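Local coordinates for ribonucleoside-diphosphate reductase (PDB 5IM3), which probably catalyses the reduction of ribonucleoside diphosphates to deoxyribonucleotides for DNA synthesis and binds dATP as an allosteric effector, at residues L226-D229 / T230-A233; Q293-Y297 / L298-T302; K545-W548 / R549-S553. All coordinates share one frame; numbering follows the deposited sequence.

Contact 1: L226-D229 / T230-A233; sequences LLMD and TLRA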
loop_
_atom_site.group_PDB
_atom_site.type_symbol
_atom_site.label_atom_id
_atom_site.label_comp_id
_atom_site.label_asym_id
_atom_site.label_seq_id
_atom_site.Cartn_x
_atom_site.Cartn_y
_atom_site.Cartn_z
ATOM N N LEU A 226 4.404 50.581 -25.100
ATOM C CA LEU A 226 5.500 51.300 -24.461
ATOM C C LEU A 226 6.846 50.673 -24.807
ATOM O O LEU A 226 7.806 51.387 -25.123
ATOM C CB LEU A 226 5.289 51.332 -22.947
ATOM C CG LEU A 226 4.047 52.098 -22.476
ATOM C CD1 LEU A 226 3.804 51.884 -20.988
ATOM C CD2 LEU A 226 4.177 53.581 -22.791
ATOM N N LEU A 227 6.936 49.341 -24.756
ATOM C CA LEU A 227 8.173 48.662 -25.126
ATOM C C LEU A 227 8.574 48.968 -26.562
ATOM O O LEU A 227 9.768 48.988 -26.884
ATOM C CB LEU A 227 8.014 47.151 -24.934
ATOM C CG LEU A 227 9.186 46.273 -25.382
ATOM C CD1 LEU A 227 10.461 46.642 -24.633
ATOM C CD2 LEU A 227 8.850 44.797 -25.185
ATOM N N MET A 228 7.595 49.204 -27.438
ATOM C CA MET A 228 7.893 49.492 -28.836
ATOM C C MET A 228 8.795 50.710 -28.984
ATOM O O MET A 228 9.524 50.825 -29.976
ATOM C CB MET A 228 6.588 49.709 -29.601
ATOM C CG MET A 228 6.723 49.621 -31.110
ATOM S SD MET A 228 6.788 47.918 -31.696
ATOM C CE MET A 228 5.125 47.378 -31.287
ATOM N N ASP A 229 8.760 51.628 -28.015
ATOM C CA ASP A 229 9.584 52.829 -28.107
ATOM C C ASP A 229 11.067 52.476 -28.108
ATOM O O ASP A 229 11.859 53.101 -28.824
ATOM C CB ASP A 229 9.256 53.775 -26.952
ATOM C CG ASP A 229 9.574 55.223 -27.274
ATOM O OD1 ASP A 229 9.242 55.673 -28.392
ATOM O OD2 ASP A 229 10.154 55.911 -26.409
ATOM N N THR A 230 11.462 51.478 -27.314
ATOM C CA THR A 230 12.851 51.028 -27.325
ATOM C C THR A 230 13.203 50.374 -28.653
ATOM O O THR A 230 14.310 50.560 -29.172
ATOM C CB THR A 230 13.106 50.049 -26.176
ATOM O OG1 THR A 230 12.707 50.643 -24.938
ATOM C CG2 THR A 230 14.583 49.677 -26.102
ATOM N N LEU A 231 12.274 49.596 -29.213
ATOM C CA LEU A 231 12.530 48.927 -30.484
ATOM C C LEU A 231 12.718 49.936 -31.610
ATOM O O LEU A 231 13.629 49.795 -32.435
ATOM C CB LEU A 231 11.383 47.970 -30.810
ATOM C CG LEU A 231 11.425 46.579 -30.170
ATOM C CD1 LEU A 231 11.434 46.654 -28.652
ATOM C CD2 LEU A 231 10.246 45.751 -30.660
ATOM N N ARG A 232 11.866 50.962 -31.660
ATOM C CA ARG A 232 11.979 51.971 -32.708
ATOM C C ARG A 232 13.329 52.674 -32.645
ATOM O O ARG A 232 14.008 52.832 -33.666
ATOM C CB ARG A 232 10.834 52.977 -32.592
ATOM C CG ARG A 232 9.465 52.393 -32.897
ATOM C CD ARG A 232 8.403 53.476 -32.984
ATOM N NE ARG A 232 8.171 54.127 -31.695
ATOM C CZ ARG A 232 7.131 53.889 -30.903
ATOM N NH1 ARG A 232 6.195 53.016 -31.253
ATOM N NH2 ARG A 232 7.021 54.537 -29.750
ATOM N N ALA A 233 13.741 53.095 -31.447
ATOM C CA ALA A 233 15.042 53.736 -31.300
ATOM C C ALA A 233 16.168 52.782 -31.672
ATOM O O ALA A 233 17.111 53.162 -32.378
ATOM C CB ALA A 233 15.221 54.238 -29.868
#
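Asp229 and Arg232, one helical turn apart, form a salt bridge in which Arg232 NH2 lies 2.8 Å from Asp229 OD1. The nitrogen meets the anti side of the oxygen, 24° out of the carboxylate plane, and the two planes stand 61° apart, so a single N-H makes the bond rather than a paired, two-pronged grip. Asp229 OD2 is taken by Arg164, and Arg232 NE donates a hydrogen bond to Ala245 O. With an arginine at each of its oxygens, the carboxylate probably keeps its negative charge. A bend at chi3 (-66°) folds the Arg232 chain back, laying one guanidinium face over the Asp229 backbone, while NH1 touches Met228 CG at 3.4 Å. Met228 O accepts from Arg232 N at 2.9 Å, and Asp229 O from Ala233 N at 3.2 Å. Leu227 O is held less firmly, by weak bonds from Thr230 N and Leu231 N. Thr230 OG1 pairs with Asn202, whose ND2 also serves Leu226 O. On the apolar flank Leu227 CG meets Leu231 CD1 at 4.0 Å. Helix 219-239 thus presents Leu227, Met228 and Leu231 to helix 297-307, and Leu226 and Asp229 to helices 162-173 and 198-210.

Contact 2: Q293-Y297 / L298-T302; sequences QQFTY and LGLQT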
loop_
_atom_site.group_PDB
_atom_site.type_symbol
_atom_site.label_atom_id
_atom_site.label_comp_id
_atom_site.label_asym_id
_atom_site.label_seq_id
_atom_site.Cartn_x
_atom_site.Cartn_y
_atom_site.Cartn_z
ATOM N N GLN A 293 -0.341 48.572 -32.789
ATOM C CA GLN A 293 -1.181 48.671 -31.603
ATOM C C GLN A 293 -1.874 47.356 -31.263
ATOM O O GLN A 293 -2.412 47.228 -30.157
ATOM C CB GLN A 293 -2.231 49.770 -31.798
ATOM C CG GLN A 293 -1.669 51.121 -32.242
ATOM C CD GLN A 293 -0.664 51.695 -31.260
ATOM O OE1 GLN A 293 0.486 51.262 -31.212
ATOM N NE2 GLN A 293 -1.096 52.672 -30.470
ATOM N N GLN A 294 -1.868 46.382 -32.176
ATOM C CA GLN A 294 -2.560 45.119 -31.950
ATOM C C GLN A 294 -1.831 44.210 -30.971
ATOM O O GLN A 294 -2.443 43.280 -30.439
ATOM C CB GLN A 294 -2.742 44.373 -33.276
ATOM C CG GLN A 294 -3.469 45.164 -34.351
ATOM C CD GLN A 294 -3.386 44.508 -35.714
ATOM O OE1 GLN A 294 -2.698 43.500 -35.892
ATOM N NE2 GLN A 294 -4.086 45.078 -36.688
ATOM N N PHE A 295 -0.552 44.463 -30.713
ATOM C CA PHE A 295 0.297 43.494 -30.035
ATOM C C PHE A 295 0.006 43.426 -28.543
ATOM O O PHE A 295 -0.090 44.455 -27.866
ATOM C CB PHE A 295 1.770 43.835 -30.248
ATOM C CG PHE A 295 2.312 43.379 -31.567
ATOM C CD1 PHE A 295 2.502 42.032 -31.820
ATOM C CD2 PHE A 295 2.644 44.296 -32.549
ATOM C CE1 PHE A 295 3.005 41.606 -33.031
ATOM C CE2 PHE A 295 3.146 43.876 -33.761
ATOM C CZ PHE A 295 3.326 42.531 -34.004
ATOM N N THR A 296 -0.130 42.204 -28.039
ATOM C CA THR A 296 -0.020 41.945 -26.616
ATOM C C THR A 296 1.452 41.950 -26.211
ATOM O O THR A 296 2.353 41.815 -27.046
ATOM C CB THR A 296 -0.649 40.598 -26.260
ATOM O OG1 THR A 296 0.079 39.544 -26.907
ATOM C CG2 THR A 296 -2.102 40.550 -26.708
ATOM N N TYR A 297 1.690 42.113 -24.910
ATOM C CA TYR A 297 3.062 42.134 -24.412
ATOM C C TYR A 297 3.772 40.819 -24.712
ATOM O O TYR A 297 4.943 40.811 -25.112
ATOM C CB TYR A 297 3.064 42.424 -22.912
ATOM C CG TYR A 297 4.440 42.540 -22.304
ATOM C CD1 TYR A 297 5.386 43.407 -22.837
ATOM C CD2 TYR A 297 4.788 41.799 -21.182
ATOM C CE1 TYR A 297 6.645 43.522 -22.279
ATOM C CE2 TYR A 297 6.045 41.909 -20.615
ATOM C CZ TYR A 297 6.968 42.772 -21.168
ATOM O OH TYR A 297 8.220 42.888 -20.610
ATOM N N LEU A 298 3.073 39.697 -24.543
ATOM C CA LEU A 298 3.685 38.401 -24.806
ATOM C C LEU A 298 3.959 38.212 -26.291
ATOM O O LEU A 298 4.988 37.642 -26.671
ATOM C CB LEU A 298 2.785 37.286 -24.280
ATOM C CG LEU A 298 3.279 35.858 -24.521
ATOM C CD1 LEU A 298 4.622 35.628 -23.843
ATOM C CD2 LEU A 298 2.253 34.846 -24.035
ATOM N N GLY A 299 3.052 38.683 -27.148
ATOM C CA GLY A 299 3.249 38.518 -28.578
ATOM C C GLY A 299 4.458 39.277 -29.093
ATOM O O GLY A 299 5.231 38.756 -29.902
ATOM N N LEU A 300 4.643 40.511 -28.626
ATOM C CA LEU A 300 5.776 41.311 -29.080
ATOM C C LEU A 300 7.087 40.776 -28.519
ATOM O O LEU A 300 8.085 40.687 -29.241
ATOM C CB LEU A 300 5.579 42.774 -28.680
ATOM C CG LEU A 300 6.617 43.767 -29.216
ATOM C CD1 LEU A 300 6.576 43.811 -30.730
ATOM C CD2 LEU A 300 6.396 45.165 -28.633
ATOM N N GLN A 301 7.103 40.429 -27.228
ATOM C CA GLN A 301 8.266 39.770 -26.646
ATOM C C GLN A 301 8.686 38.561 -27.472
ATOM O O GLN A 301 9.875 38.363 -27.739
ATOM C CB GLN A 301 7.960 39.345 -25.209
ATOM C CG GLN A 301 8.303 40.389 -24.162
ATOM C CD GLN A 301 9.768 40.355 -23.769
ATOM O OE1 GLN A 301 10.616 40.967 -24.422
ATOM N NE2 GLN A 301 10.074 39.633 -22.694
ATOM N N THR A 302 7.715 37.745 -27.890
ATOM C CA THR A 302 8.030 36.529 -28.634
ATOM C C THR A 302 8.760 36.855 -29.930
ATOM O O THR A 302 9.812 36.279 -30.228
ATOM C CB THR A 302 6.747 35.751 -28.928
ATOM O OG1 THR A 302 6.120 35.374 -27.696
ATOM C CG2 THR A 302 7.051 34.499 -29.747
#
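Gln301 lies alongside the ring of Tyr297, one turn further along the helix, and the two side chains point the same way. Its CB starts 3.4 Å from Tyr297 O, the same carbonyl that accepts the backbone bond from Gln301 N. Next comes CG, which sits over one face of the Tyr297 ring, displaced toward the rim, and makes a CH-pi contact 4.2 Å from the ring centroid. The chain then bends at chi2, and the amide ends up with its plane 12° from that of the ring. At the tip, Gln301 NE2 is 4.3 Å from Tyr297 OH, so the contact with the tyrosine rests on the aliphatic part of the glutamine.

At the start of the helix, Thr296 OG1 accepts from Gly299 N at 3.1 Å with an N-H...O angle of 150°. Its chi1 of 64° places OG1 between the backbone N and the carbonyl carbon, turned toward the first turn of the helix. Thr296 O takes Leu300 N at 3.1 Å, so the residue contributes both its side chain and its carbonyl to the first turn. Phe295, just ahead of the cap, reaches forward over the first turn: its CB is 4.3 Å from Leu300 CB, and Leu300 CD1 stands over the centre of one ring face. Further in, Leu298 O accepts from both Thr302 N and Thr302 OG1, which arrive from opposite faces of its plane.

Ser220 of helix 219-239 bonds to Tyr297 N, and Phe351 meets Phe295 edge-to-face. Thr296 as N-cap, with Phe295 and Leu300 packed across it, is the classic N-cap and hydrophobic staple, here opening helix 297-307 in the all-alpha domain of the reductase.

Contact 3: K545-W548 / R549-S553; sequences KDLW and RKMLS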
loop_
_atom_site.group_PDB
_atom_site.type_symbol
_atom_site.label_atom_id
_atom_site.label_comp_id
_atom_site.label_asym_id
_atom_site.label_seq_id
_atom_site.Cartn_x
_atom_site.Cartn_y
_atom_site.Cartn_z
ATOM N N LYS A 545 -7.481 -7.671 -25.459
ATOM C CA LYS A 545 -7.758 -6.842 -24.288
ATOM C C LYS A 545 -6.514 -6.671 -23.424
ATOM O O LYS A 545 -6.300 -5.606 -22.835
ATOM C CB LYS A 545 -8.892 -7.457 -23.469
ATOM C CG LYS A 545 -10.260 -6.838 -23.715
ATOM C CD LYS A 545 -11.359 -7.643 -23.032
ATOM C CE LYS A 545 -12.670 -6.873 -22.960
ATOM N NZ LYS A 545 -12.654 -5.843 -21.883
ATOM N N ASP A 546 -5.682 -7.712 -23.335
ATOM C CA ASP A 546 -4.487 -7.636 -22.497
ATOM C C ASP A 546 -3.461 -6.676 -23.084
ATOM O O ASP A 546 -2.834 -5.903 -22.351
ATOM C CB ASP A 546 -3.880 -9.027 -22.318
ATOM C CG ASP A 546 -4.771 -9.958 -21.517
ATOM O OD1 ASP A 546 -5.701 -9.468 -20.842
ATOM O OD2 ASP A 546 -4.532 -11.184 -21.556
ATOM N N LEU A 547 -3.268 -6.713 -24.401
ATOM C CA LEU A 547 -2.340 -5.779 -25.028
ATOM C C LEU A 547 -2.899 -4.362 -24.994
ATOM O O LEU A 547 -2.160 -3.399 -24.755
ATOM C CB LEU A 547 -2.047 -6.220 -26.464
ATOM C CG LEU A 547 -0.991 -5.419 -27.225
ATOM C CD1 LEU A 547 0.356 -5.485 -26.516
ATOM C CD2 LEU A 547 -0.869 -5.927 -28.658
ATOM N N TRP A 548 -4.204 -4.223 -25.225
ATOM C CA TRP A 548 -4.858 -2.924 -25.114
ATOM C C TRP A 548 -4.653 -2.326 -23.726
ATOM O O TRP A 548 -4.294 -1.149 -23.590
ATOM C CB TRP A 548 -6.344 -3.092 -25.434
ATOM C CG TRP A 548 -7.200 -1.874 -25.265
ATOM C CD1 TRP A 548 -8.213 -1.706 -24.365
ATOM C CD2 TRP A 548 -7.142 -0.665 -26.032
ATOM N NE1 TRP A 548 -8.784 -0.466 -24.519
ATOM C CE2 TRP A 548 -8.145 0.193 -25.536
ATOM C CE3 TRP A 548 -6.339 -0.223 -27.086
ATOM C CZ2 TRP A 548 -8.364 1.468 -26.056
ATOM C CZ3 TRP A 548 -6.559 1.047 -27.600
ATOM C CH2 TRP A 548 -7.561 1.874 -27.085
ATOM N N ARG A 549 -4.852 -3.134 -22.679
ATOM C CA ARG A 549 -4.641 -2.658 -21.315
ATOM C C ARG A 549 -3.199 -2.211 -21.103
ATOM O O ARG A 549 -2.947 -1.183 -20.462
ATOM C CB ARG A 549 -5.016 -3.757 -20.316
ATOM C CG ARG A 549 -4.686 -3.431 -18.864
ATOM C CD ARG A 549 -5.108 -4.550 -17.914
ATOM N NE ARG A 549 -6.560 -4.646 -17.772
ATOM C CZ ARG A 549 -7.179 -5.364 -16.837
ATOM N NH1 ARG A 549 -6.476 -6.057 -15.948
ATOM N NH2 ARG A 549 -8.507 -5.389 -16.784
ATOM N N LYS A 550 -2.238 -2.973 -21.629
ATOM C CA LYS A 550 -0.836 -2.584 -21.513
ATOM C C LYS A 550 -0.574 -1.270 -22.238
ATOM O O LYS A 550 0.175 -0.417 -21.745
ATOM C CB LYS A 550 0.057 -3.695 -22.066
ATOM C CG LYS A 550 1.551 -3.428 -21.951
ATOM C CD LYS A 550 2.002 -3.425 -20.500
ATOM C CE LYS A 550 3.514 -3.369 -20.393
ATOM N NZ LYS A 550 3.968 -3.331 -18.976
ATOM N N MET A 551 -1.186 -1.088 -23.409
ATOM C CA MET A 551 -1.008 0.153 -24.154
ATOM C C MET A 551 -1.522 1.349 -23.361
ATOM O O MET A 551 -0.873 2.400 -23.320
ATOM C CB MET A 551 -1.717 0.051 -25.507
ATOM C CG MET A 551 -1.133 -1.014 -26.430
ATOM S SD MET A 551 -2.273 -1.567 -27.717
ATOM C CE MET A 551 -2.492 -0.054 -28.662
ATOM N N LEU A 552 -2.682 1.209 -22.713
ATOM C CA LEU A 552 -3.240 2.339 -21.974
ATOM C C LEU A 552 -2.479 2.600 -20.680
ATOM O O LEU A 552 -2.336 3.759 -20.275
ATOM C CB LEU A 552 -4.722 2.104 -21.685
ATOM C CG LEU A 552 -5.608 1.929 -22.922
ATOM C CD1 LEU A 552 -7.059 1.734 -22.503
ATOM C CD2 LEU A 552 -5.476 3.109 -23.885
ATOM N N SER A 553 -1.968 1.554 -20.030
ATOM C CA SER A 553 -1.220 1.761 -18.795
ATOM C C SER A 553 0.115 2.445 -19.067
ATOM O O SER A 553 0.568 3.268 -18.263
ATOM C CB SER A 553 -1.009 0.429 -18.072
ATOM O OG SER A 553 -0.171 -0.428 -18.818
#
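Leu547 O receives the shortest of the backbone bonds here, from Met551 N at 2.8 Å, and the side chain of the same methionine crowds around it. Met551 CG comes to 3.1 Å of that oxygen and SD to 3.5 Å, because chi1 (-64°) turns the chain back along the helix toward the preceding turn. SD also lies 4.1 Å from Leu547 CG, and the bend at chi3 carries the methyl CE to Trp548 CE3. The same i to i+4 pattern joins Arg549 N to Lys545 O, Lys550 N to Asp546 O and Leu552 N to Trp548 O.

Leu552 covers one face of the Trp548 indole with both methyls. CD1 stands 3.3 Å above the plane near the rim, closest to NE1 at 3.4 Å, while CD2 makes a CH-pi contact over the six-membered ring, 4.1 Å from its centroid. The indole N-H itself is spent on Asp889. Around this pair, Trp548 packs on Phe491, Met492 and Val495 of helix 489-496, and both residues touch Tyr892 of helix 885-897.

Farther round the helix, Asp546, Lys545 and Arg549 are exposed, and their charged atoms do not meet. Lys550 instead reaches away to a salt bridge with Glu466.

This part of helix 544-558 is therefore amphipathic. Its buried side is held by dispersion and CH-pi contacts, with Trp548 NE1 as a polar atom satisfied from another helix of the barrel domain. On the charged side Asp546 lies near Arg549 without a salt bridge and would at most weakly offset its charge, while Lys545 NZ has the like charge of Arg893 nearby.

From the N terminus, contact 1 comes first, in mid-helix 219-239; contact 2 follows at the start of helix 297-307, and contact 3 is much later, in helix 544-558. Each joins residues three to five apart on continuous chain, so none closes a long loop, and the three follow in series without nesting or crossing. Contacts 1 and 2 meet directly: Met228 CE packs on Leu300 CD2 and Leu227 CD2 on Tyr297 CE1, tying the second ATP-cone range to the all-alpha range. Contact 3 stands apart in the barrel-domain range, its nearest atoms about 43 Å from contact 1 and about 32 Å from contact 2.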